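Local coordinates for Serine/threonine-protein phosphatase 2A regulatory subunit B'' subunit alpha (Homo sapiens, PDB 4I5J) that serves as a calcium-binding B'' regulatory subunit of protein phosphatase 2A and might modulate the substrate selectivity, activity and cellular location of the catalytic enzyme, at residues S88-L94 with I106-F110; S182-K186 with F271-K275; K186-I192 with A263-D268. One frame throughout, in Å; residues are numbered along the deposited sequence.

All three contacts lie in the EF-hand-bearing part of a longer regulatory subunit. Contact 1 stands apart, its centre about 25 Å from that of contact 2 and about 22 Å from that of contact 3; it is partly buried and joins one helix start to a following loop through an aromatic cluster edged by amide, carboxylate and water. Contacts 2 and 3 are buried neighbours, with centres about 8 Å apart. They share Lys186 and link the 173-184 and 189-199 helices to the 263-271 and 273-277 helices. Contact 2 is dominated by charged ends, whereas contact 3 mixes apolar packing, an arginine-histidine stack and a water bridge nearer the calcium site.

Contact 1 (S88-L94 with I106-F110); sequences SNFLQTL and ITDYF
Asn89 and Tyr109 are brought together by their first torsions: in Asn89, CG sits between the backbone N and the carbonyl carbon (chi1 66°), which turns the amide toward the 106-110 loop, while Tyr109 has CG beside its own backbone N (chi1 -45°) and extends its hydroxyl to that amide. Tyr109 OH donates to Asn89 OD1 at 2.6 Å, almost in line with the C=O bond. The other end of the amide is used as well, for Asn89 ND2 donates to Asp108 OD2 at 2.7 Å, its partner close to the amide plane but above the carboxylate plane. Asn89 is the N-cap residue of the 90-97 helix, yet its side chain caps nothing and is spent on the loop; the turn into the helix is instead an ST turn, Ser88 OG accepting from Phe90 N while also hydrogen-bonded to Ile85 O. Asn89 O is gripped from opposite faces by Thr93 N and Thr93 OG1, and water 1 donates to both Thr93 OG1 and Asp108 OD2.

Next to this polar rim the rings mesh. Phe90 directs its edge at one face of Tyr109 in a T-shaped pair, with centroids 5.4 Å apart and planes at 83°. Thr93 CG2 meets the edge of Phe110 and packs 3.6 Å from Ile106 CG2, and Leu94 CD2 lies 3.7 Å from Phe110 CZ. Helix 54-72 backs the cluster, with Phe90 on Ile68 and Tyr109 on Val72. Replacing Asn89 by an alanine is likely to cost the Tyr109 hydroxyl its acceptor and leave Asp108 OD2, of its two donors here, only water 1. With Asn89 ND2 and water 1 both donating to its OD2, Asp108 is probably held as a charged carboxylate, and the loop is fixed by polar and aromatic contacts together.

Contact 2 (S182-K186 with F271-K275); sequences SEEDK and FNLEK
Contact 2 is a buried meeting of mostly charged and polar side-chain ends, where the C-terminal end of the 173-184 helix and the turn after it face the start of the 273-277 helix. Four of its five touching residues are buried, Lys275 being the exposed one, and the atoms that meet are chiefly ammonium, carboxylate, amide and carbonyl groups. It is also sparse: the two sides together bury 168 Å², and the segments share no direct hydrogen bond. Lys186 and Lys275 approach tip to tip, their NZ atoms 3.9 Å apart. Lys275 reaches this point with its chain extended beyond CG, whereas Lys186 bends at its last torsion (chi4 64°), which folds NZ back to give Glu183 O a weak hydrogen bond of 3.2 Å. Lys275 NZ also comes within 3.5 Å of that carbonyl oxygen, Glu183 O, as a contact alone.

The two ammonium groups converge where a helix ends and its last carbonyl groups point outward, a place that should favour positive charge. Acidic groups lie near as well: Glu183 OE1 is 4.5 Å from Lys275 NZ, beyond a salt bridge, and Asp268 touches Lys275.

On the apolar side, Lys186 CE packs 4.1 Å from Phe271 CE1, the two side chains sliding past each other in opposite directions. Phe271 also meets the ring of Trp195 and touches Met199, both on the 189-199 helix, the first helix of the calcium-binding EF-hand.

Asn272 serves its own helix as N-cap: its OD1 accepts from Lys275 N at 3.0 Å with an N-H...O angle of 164°, the donor lying above the carbonyl plane. The ND2 end of the amide is turned to Glu183 OE1, 4.2 Å away, a carboxylate oxygen buried here without a partner in the model.

Contact 3 (K186-I192 with A263-D268); sequences KRNPTSI and AHIFYD
The carbonyl oxygen of Lys186 accepts a hydrogen bond from water 2 at 2.6 Å, and the same water holds a weak bond to His264 ND1, so the water weakly ties the Lys186 backbone to the His264 imidazole, beside the point where the backbones come closest, 5.1 Å between the CA atoms of Lys186 and His264. Next to the bridge, Lys186 CB abuts His264 CB at 3.5 Å. The lysine chain then runs obliquely across Tyr267, placing CD against the tyrosine CB, and its ammonium reaches Asp268 in a long salt bridge, Lys186 NZ to Asp268 OD1 3.6 Å.

At the outer side, Arg187 lays its guanidinium over one face of the His264 imidazole, with centres 4.0 Å apart and planes at 23°, a flat guanidinium-imidazole stack. The closest atoms, Arg187 NH2 and His264 NE2, do not form a hydrogen bond, since the N-H is badly angled for it. The imidazole faces the guanidinium because His264 CG lies between its backbone N and carbonyl carbon (chi1 58°).

The segment 186-192 enters the first helix of a calcium-binding EF-hand, helix 189-199, which is followed by the loop whose Asp200, Asp202, Asp204, Val206 and Glu211 hold the calcium ion. Asn188 is its N-cap, OD1 taking a bond from Ser191 N and a weak one from Thr190 N.

The 263-271 helix packs against the start of this helix. Tyr267 OH donates a weak hydrogen bond of 2.7 Å to Ile192 O, and Ile192 CG2 touches both that hydroxyl and Ala263 CB, the latter 3.9 Å away. Trp195, Phe196 and Met199, further along the 189-199 helix, and Leu257 also touch the tyrosine, whose side chain is about 9 Å from that of the calcium ligand Asp200.

Contact 1 (S88-L94 with I106-F110)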
loop_
_atom_site.group_PDB
_atom_site.type_symbol
_atom_site.label_atom_id
_atom_site.label_comp_id
_atom_site.label_asym_id
_atom_site.label_seq_id
_atom_site.Cartn_x
_atom_site.Cartn_y
_atom_site.Cartn_z
ATOM N N SER A 88 -0.913 9.080 -14.370
ATOM C CA SER A 88 -1.668 7.881 -14.016
ATOM C C SER A 88 -2.613 7.462 -15.139
ATOM O O SER A 88 -2.793 8.193 -16.103
ATOM C CB SER A 88 -2.501 8.149 -12.758
ATOM O OG SER A 88 -3.682 8.865 -13.091
ATOM N N ASN A 89 -3.242 6.296 -15.000
ATOM C CA ASN A 89 -4.278 5.883 -15.942
ATOM C C ASN A 89 -5.676 6.142 -15.408
ATOM O O ASN A 89 -6.632 5.478 -15.825
ATOM C CB ASN A 89 -4.139 4.386 -16.308
ATOM C CG ASN A 89 -4.409 3.466 -15.128
ATOM O OD1 ASN A 89 -4.508 3.917 -13.992
ATOM N ND2 ASN A 89 -4.541 2.171 -15.397
ATOM N N PHE A 90 -5.823 7.091 -14.484
ATOM C CA PHE A 90 -7.147 7.280 -13.882
ATOM C C PHE A 90 -8.184 7.806 -14.879
ATOM O O PHE A 90 -9.287 7.289 -14.968
ATOM C CB PHE A 90 -7.116 8.187 -12.645
ATOM C CG PHE A 90 -8.468 8.326 -11.989
ATOM C CD1 PHE A 90 -9.059 7.230 -11.360
ATOM C CD2 PHE A 90 -9.156 9.528 -12.022
ATOM C CE1 PHE A 90 -10.315 7.324 -10.773
ATOM C CE2 PHE A 90 -10.406 9.640 -11.420
ATOM C CZ PHE A 90 -10.994 8.530 -10.799
ATOM N N LEU A 91 -7.839 8.847 -15.622
ATOM C CA LEU A 91 -8.820 9.417 -16.532
ATOM C C LEU A 91 -9.157 8.410 -17.607
ATOM O O LEU A 91 -10.324 8.252 -17.943
ATOM C CB LEU A 91 -8.336 10.741 -17.116
ATOM C CG LEU A 91 -8.224 11.875 -16.089
ATOM C CD1 LEU A 91 -7.892 13.193 -16.763
ATOM C CD2 LEU A 91 -9.524 11.985 -15.307
ATOM N N GLN A 92 -8.152 7.698 -18.123
ATOM C CA GLN A 92 -8.417 6.613 -19.088
ATOM C C GLN A 92 -9.325 5.539 -18.492
ATOM O O GLN A 92 -10.224 5.030 -19.151
ATOM C CB GLN A 92 -7.120 5.960 -19.568
ATOM C CG GLN A 92 -7.360 4.698 -20.369
ATOM C CD GLN A 92 -6.147 3.813 -20.415
ATOM O OE1 GLN A 92 -5.132 4.081 -19.755
ATOM N NE2 GLN A 92 -6.239 2.745 -21.182
ATOM N N THR A 93 -9.103 5.195 -17.229
ATOM C CA THR A 93 -9.949 4.199 -16.581
ATOM C C THR A 93 -11.407 4.701 -16.461
ATOM O O THR A 93 -12.350 3.923 -16.557
ATOM C CB THR A 93 -9.407 3.836 -15.174
ATOM O OG1 THR A 93 -8.104 3.251 -15.297
ATOM C CG2 THR A 93 -10.319 2.830 -14.501
ATOM N N LEU A 94 -11.591 5.997 -16.245
ATOM C CA LEU A 94 -12.940 6.565 -16.263
ATOM C C LEU A 94 -13.546 6.410 -17.646
ATOM O O LEU A 94 -14.710 6.055 -17.790
ATOM C CB LEU A 94 -12.920 8.046 -15.883
ATOM C CG LEU A 94 -12.748 8.337 -14.398
ATOM C CD1 LEU A 94 -13.108 9.799 -14.100
ATOM C CD2 LEU A 94 -13.612 7.388 -13.604
ATOM N N ILE A 106 -12.994 -3.882 -14.788
ATOM C CA ILE A 106 -12.199 -2.694 -14.494
ATOM C C ILE A 106 -11.358 -2.988 -13.258
ATOM O O ILE A 106 -11.749 -2.687 -12.122
ATOM C CB ILE A 106 -13.051 -1.435 -14.251
ATOM C CG1 ILE A 106 -14.070 -1.239 -15.380
ATOM C CG2 ILE A 106 -12.156 -0.237 -14.201
ATOM C CD1 ILE A 106 -13.427 -0.909 -16.706
ATOM N N THR A 107 -10.198 -3.586 -13.489
ATOM C CA THR A 107 -9.376 -4.107 -12.411
ATOM C C THR A 107 -8.506 -3.019 -11.766
ATOM O O THR A 107 -7.972 -3.221 -10.672
ATOM C CB THR A 107 -8.499 -5.274 -12.912
ATOM O OG1 THR A 107 -7.759 -4.836 -14.054
ATOM C CG2 THR A 107 -9.373 -6.487 -13.311
ATOM N N ASP A 108 -8.347 -1.876 -12.430
ATOM C CA ASP A 108 -7.724 -0.743 -11.756
ATOM C C ASP A 108 -8.810 0.040 -11.035
ATOM O O ASP A 108 -9.814 0.385 -11.641
ATOM C CB ASP A 108 -7.002 0.173 -12.737
ATOM C CG ASP A 108 -5.843 -0.513 -13.443
ATOM O OD1 ASP A 108 -5.153 -1.346 -12.818
ATOM O OD2 ASP A 108 -5.627 -0.205 -14.631
ATOM N N TYR A 109 -8.598 0.286 -9.741
ATOM C CA TYR A 109 -9.453 1.136 -8.899
ATOM C C TYR A 109 -10.807 0.550 -8.561
ATOM O O TYR A 109 -11.121 0.412 -7.388
ATOM C CB TYR A 109 -9.663 2.545 -9.481
ATOM C CG TYR A 109 -8.399 3.189 -9.994
ATOM C CD1 TYR A 109 -8.219 3.371 -11.354
ATOM C CD2 TYR A 109 -7.383 3.599 -9.126
ATOM C CE1 TYR A 109 -7.085 3.939 -11.853
ATOM C CE2 TYR A 109 -6.202 4.167 -9.631
ATOM C CZ TYR A 109 -6.075 4.321 -11.008
ATOM O OH TYR A 109 -4.971 4.889 -11.590
ATOM N N PHE A 110 -11.599 0.206 -9.583
ATOM C CA PHE A 110 -13.050 0.073 -9.426
ATOM C C PHE A 110 -13.639 -1.287 -9.135
ATOM O O PHE A 110 -14.807 -1.369 -8.732
ATOM C CB PHE A 110 -13.762 0.647 -10.652
ATOM C CG PHE A 110 -13.667 2.127 -10.730
ATOM C CD1 PHE A 110 -12.718 2.730 -11.535
ATOM C CD2 PHE A 110 -14.497 2.921 -9.959
ATOM C CE1 PHE A 110 -12.609 4.106 -11.579
ATOM C CE2 PHE A 110 -14.403 4.305 -10.012
ATOM C CZ PHE A 110 -13.456 4.896 -10.809
HETATM O O HOH W 1 -7.390 0.874 -16.303
#

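Contact 2 (S182-K186 with F271-K275)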
loop_
_atom_site.group_PDB
_atom_site.type_symbol
_atom_site.label_atom_id
_atom_site.label_comp_id
_atom_site.label_asym_id
_atom_site.label_seq_id
_atom_site.Cartn_x
_atom_site.Cartn_y
_atom_site.Cartn_z
ATOM N N SER A 182 -0.020 -3.451 -0.393
ATOM C CA SER A 182 1.433 -3.386 -0.358
ATOM C C SER A 182 2.041 -4.718 0.041
ATOM O O SER A 182 3.151 -5.055 -0.377
ATOM C CB SER A 182 1.870 -2.285 0.607
ATOM O OG SER A 182 1.423 -1.030 0.106
ATOM N N GLU A 183 1.316 -5.474 0.866
ATOM C CA GLU A 183 1.827 -6.752 1.333
ATOM C C GLU A 183 1.755 -7.786 0.205
ATOM O O GLU A 183 2.657 -8.609 0.029
ATOM C CB GLU A 183 1.063 -7.208 2.576
ATOM C CG GLU A 183 1.768 -8.292 3.386
ATOM C CD GLU A 183 1.325 -9.676 2.979
ATOM O OE1 GLU A 183 1.869 -10.659 3.526
ATOM O OE2 GLU A 183 0.424 -9.778 2.115
ATOM N N GLU A 184 0.706 -7.699 -0.597
ATOM C CA GLU A 184 0.511 -8.651 -1.682
ATOM C C GLU A 184 1.303 -8.323 -2.939
ATOM O O GLU A 184 1.681 -9.226 -3.680
ATOM C CB GLU A 184 -0.977 -8.766 -2.006
ATOM C CG GLU A 184 -1.790 -9.145 -0.777
ATOM C CD GLU A 184 -3.191 -9.630 -1.106
ATOM O OE1 GLU A 184 -3.766 -9.173 -2.126
ATOM O OE2 GLU A 184 -3.715 -10.473 -0.338
ATOM N N ASP A 185 1.548 -7.036 -3.175
ATOM C CA ASP A 185 2.249 -6.603 -4.382
ATOM C C ASP A 185 3.456 -5.721 -4.062
ATOM O O ASP A 185 3.315 -4.511 -3.947
ATOM C CB ASP A 185 1.282 -5.822 -5.275
ATOM C CG ASP A 185 1.943 -5.313 -6.545
ATOM O OD1 ASP A 185 3.077 -5.763 -6.853
ATOM O OD2 ASP A 185 1.316 -4.474 -7.241
ATOM N N LYS A 186 4.646 -6.296 -3.943
ATOM C CA LYS A 186 5.812 -5.459 -3.670
ATOM C C LYS A 186 6.514 -5.012 -4.954
ATOM O O LYS A 186 7.710 -4.718 -4.932
ATOM C CB LYS A 186 6.808 -6.151 -2.721
ATOM C CG LYS A 186 6.318 -6.349 -1.296
ATOM C CD LYS A 186 7.362 -7.003 -0.418
ATOM C CE LYS A 186 6.789 -7.423 0.936
ATOM N NZ LYS A 186 5.703 -8.482 0.861
ATOM N N PHE A 271 11.910 -9.136 6.412
ATOM C CA PHE A 271 10.727 -9.187 7.266
ATOM C C PHE A 271 9.585 -10.123 6.859
ATOM O O PHE A 271 8.520 -10.080 7.468
ATOM C CB PHE A 271 10.206 -7.777 7.579
ATOM C CG PHE A 271 9.767 -6.994 6.370
ATOM C CD1 PHE A 271 8.555 -7.270 5.753
ATOM C CD2 PHE A 271 10.537 -5.953 5.883
ATOM C CE1 PHE A 271 8.136 -6.543 4.661
ATOM C CE2 PHE A 271 10.126 -5.223 4.789
ATOM C CZ PHE A 271 8.919 -5.523 4.175
ATOM N N ASN A 272 9.808 -10.970 5.854
ATOM C CA ASN A 272 8.850 -12.035 5.506
ATOM C C ASN A 272 9.602 -13.374 5.465
ATOM O O ASN A 272 10.020 -13.841 4.399
ATOM C CB ASN A 272 8.118 -11.728 4.183
ATOM C CG ASN A 272 6.911 -12.652 3.928
ATOM O OD1 ASN A 272 6.967 -13.863 4.158
ATOM N ND2 ASN A 272 5.819 -12.072 3.432
ATOM N N LEU A 273 9.798 -13.963 6.644
ATOM C CA LEU A 273 10.657 -15.146 6.807
ATOM C C LEU A 273 10.225 -16.284 5.911
ATOM O O LEU A 273 11.061 -16.988 5.363
ATOM C CB LEU A 273 10.640 -15.625 8.263
ATOM C CG LEU A 273 11.563 -16.781 8.677
ATOM C CD1 LEU A 273 13.022 -16.451 8.368
ATOM C CD2 LEU A 273 11.390 -17.108 10.167
ATOM N N GLU A 274 8.910 -16.457 5.783
ATOM C CA GLU A 274 8.307 -17.488 4.944
ATOM C C GLU A 274 8.658 -17.317 3.473
ATOM O O GLU A 274 9.102 -18.259 2.821
ATOM C CB GLU A 274 6.780 -17.461 5.087
ATOM C CG GLU A 274 6.220 -18.148 6.328
ATOM C CD GLU A 274 4.695 -18.218 6.304
ATOM O OE1 GLU A 274 4.062 -17.189 5.977
ATOM O OE2 GLU A 274 4.131 -19.300 6.598
ATOM N N LYS A 275 8.434 -16.118 2.944
ATOM C CA LYS A 275 8.768 -15.816 1.551
ATOM C C LYS A 275 10.284 -15.790 1.320
ATOM O O LYS A 275 10.735 -15.837 0.177
ATOM C CB LYS A 275 8.145 -14.483 1.096
ATOM C CG LYS A 275 6.637 -14.494 0.877
ATOM C CD LYS A 275 6.139 -13.154 0.308
ATOM C CE LYS A 275 4.628 -13.187 -0.011
ATOM N NZ LYS A 275 4.016 -11.829 -0.219
#

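Contact 3 (K186-I192 with A263-D268)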
loop_
_atom_site.group_PDB
_atom_site.type_symbol
_atom_site.label_atom_id
_atom_site.label_comp_id
_atom_site.label_asym_id
_atom_site.label_seq_id
_atom_site.Cartn_x
_atom_site.Cartn_y
_atom_site.Cartn_z
ATOM N N LYS A 186 4.646 -6.296 -3.943
ATOM C CA LYS A 186 5.812 -5.459 -3.670
ATOM C C LYS A 186 6.514 -5.012 -4.954
ATOM O O LYS A 186 7.710 -4.718 -4.932
ATOM C CB LYS A 186 6.808 -6.151 -2.721
ATOM C CG LYS A 186 6.318 -6.349 -1.296
ATOM C CD LYS A 186 7.362 -7.003 -0.418
ATOM C CE LYS A 186 6.789 -7.423 0.936
ATOM N NZ LYS A 186 5.703 -8.482 0.861
ATOM N N ARG A 187 5.784 -4.929 -6.065
ATOM C CA ARG A 187 6.427 -4.546 -7.328
ATOM C C ARG A 187 5.981 -3.197 -7.830
ATOM O O ARG A 187 6.559 -2.654 -8.761
ATOM C CB ARG A 187 6.220 -5.609 -8.402
ATOM C CG ARG A 187 6.695 -6.957 -7.935
ATOM C CD ARG A 187 7.004 -7.885 -9.071
ATOM N NE ARG A 187 7.152 -9.240 -8.558
ATOM C CZ ARG A 187 7.920 -10.168 -9.113
ATOM N NH1 ARG A 187 8.616 -9.883 -10.202
ATOM N NH2 ARG A 187 7.995 -11.378 -8.573
ATOM N N ASN A 188 4.952 -2.642 -7.209
ATOM C CA ASN A 188 4.510 -1.328 -7.610
ATOM C C ASN A 188 5.239 -0.268 -6.790
ATOM O O ASN A 188 5.717 -0.548 -5.692
ATOM C CB ASN A 188 2.975 -1.223 -7.536
ATOM C CG ASN A 188 2.477 -0.878 -6.171
ATOM O OD1 ASN A 188 2.585 0.271 -5.743
ATOM N ND2 ASN A 188 1.897 -1.865 -5.473
ATOM N N PRO A 189 5.346 0.952 -7.316
ATOM C CA PRO A 189 6.182 1.932 -6.610
ATOM C C PRO A 189 5.612 2.428 -5.268
ATOM O O PRO A 189 6.388 2.873 -4.420
ATOM C CB PRO A 189 6.278 3.083 -7.611
ATOM C CG PRO A 189 5.040 2.951 -8.447
ATOM C CD PRO A 189 4.816 1.481 -8.587
ATOM N N THR A 190 4.296 2.369 -5.064
ATOM C CA THR A 190 3.761 2.799 -3.782
ATOM C C THR A 190 4.154 1.808 -2.704
ATOM O O THR A 190 4.583 2.185 -1.607
ATOM C CB THR A 190 2.230 2.944 -3.795
ATOM O OG1 THR A 190 1.851 3.910 -4.776
ATOM C CG2 THR A 190 1.737 3.417 -2.433
ATOM N N SER A 191 3.991 0.534 -3.013
ATOM C CA SER A 191 4.351 -0.511 -2.071
ATOM C C SER A 191 5.827 -0.434 -1.668
ATOM O O SER A 191 6.174 -0.522 -0.469
ATOM C CB SER A 191 4.078 -1.865 -2.695
ATOM O OG SER A 191 4.503 -2.896 -1.819
ATOM N N ILE A 192 6.693 -0.260 -2.664
ATOM C CA ILE A 192 8.134 -0.178 -2.419
ATOM C C ILE A 192 8.434 0.997 -1.500
ATOM O O ILE A 192 9.294 0.898 -0.630
ATOM C CB ILE A 192 8.941 -0.069 -3.727
ATOM C CG1 ILE A 192 8.700 -1.301 -4.595
ATOM C CG2 ILE A 192 10.476 0.094 -3.451
ATOM C CD1 ILE A 192 9.323 -1.171 -5.997
ATOM N N ALA A 263 13.346 -5.100 -5.313
ATOM C CA ALA A 263 13.000 -4.609 -3.984
ATOM C C ALA A 263 12.217 -5.628 -3.169
ATOM O O ALA A 263 12.388 -5.721 -1.955
ATOM C CB ALA A 263 12.229 -3.306 -4.085
ATOM N N HIS A 264 11.369 -6.406 -3.838
ATOM C CA HIS A 264 10.511 -7.354 -3.139
ATOM C C HIS A 264 11.311 -8.468 -2.491
ATOM O O HIS A 264 10.951 -8.962 -1.421
ATOM C CB HIS A 264 9.440 -7.931 -4.080
ATOM C CG HIS A 264 9.994 -8.626 -5.282
ATOM N ND1 HIS A 264 10.545 -7.943 -6.347
ATOM C CD2 HIS A 264 10.069 -9.940 -5.600
ATOM C CE1 HIS A 264 10.946 -8.807 -7.262
ATOM N NE2 HIS A 264 10.671 -10.026 -6.831
ATOM N N ILE A 265 12.399 -8.861 -3.139
ATOM C CA ILE A 265 13.275 -9.881 -2.583
ATOM C C ILE A 265 13.994 -9.351 -1.355
ATOM O O ILE A 265 14.014 -10.007 -0.308
ATOM C CB ILE A 265 14.287 -10.358 -3.618
ATOM C CG1 ILE A 265 13.553 -11.104 -4.737
ATOM C CG2 ILE A 265 15.305 -11.260 -2.976
ATOM C CD1 ILE A 265 14.487 -11.665 -5.788
ATOM N N PHE A 266 14.583 -8.168 -1.499
ATOM C CA PHE A 266 15.196 -7.425 -0.395
ATOM C C PHE A 266 14.241 -7.383 0.805
ATOM O O PHE A 266 14.557 -7.860 1.897
ATOM C CB PHE A 266 15.499 -6.004 -0.887
ATOM C CG PHE A 266 16.205 -5.121 0.120
ATOM C CD1 PHE A 266 17.576 -5.187 0.286
ATOM C CD2 PHE A 266 15.500 -4.189 0.855
ATOM C CE1 PHE A 266 18.224 -4.361 1.185
ATOM C CE2 PHE A 266 16.148 -3.360 1.758
ATOM C CZ PHE A 266 17.500 -3.445 1.922
ATOM N N TYR A 267 13.038 -6.877 0.577
ATOM C CA TYR A 267 12.035 -6.779 1.640
ATOM C C TYR A 267 11.677 -8.114 2.332
ATOM O O TYR A 267 11.636 -8.198 3.566
ATOM C CB TYR A 267 10.773 -6.075 1.105
ATOM C CG TYR A 267 10.989 -4.601 0.785
ATOM C CD1 TYR A 267 10.354 -4.003 -0.292
ATOM C CD2 TYR A 267 11.815 -3.806 1.577
ATOM C CE1 TYR A 267 10.533 -2.674 -0.579
ATOM C CE2 TYR A 267 12.005 -2.461 1.295
ATOM C CZ TYR A 267 11.369 -1.903 0.212
ATOM O OH TYR A 267 11.537 -0.564 -0.079
ATOM N N ASP A 268 11.407 -9.152 1.554
ATOM C CA ASP A 268 11.119 -10.472 2.124
ATOM C C ASP A 268 12.257 -10.957 3.007
ATOM O O ASP A 268 12.045 -11.496 4.093
ATOM C CB ASP A 268 10.863 -11.498 1.011
ATOM C CG ASP A 268 9.578 -11.227 0.252
ATOM O OD1 ASP A 268 8.658 -10.585 0.820
ATOM O OD2 ASP A 268 9.490 -11.661 -0.917
HETATM O O HOH W 2 9.810 -4.671 -6.470
#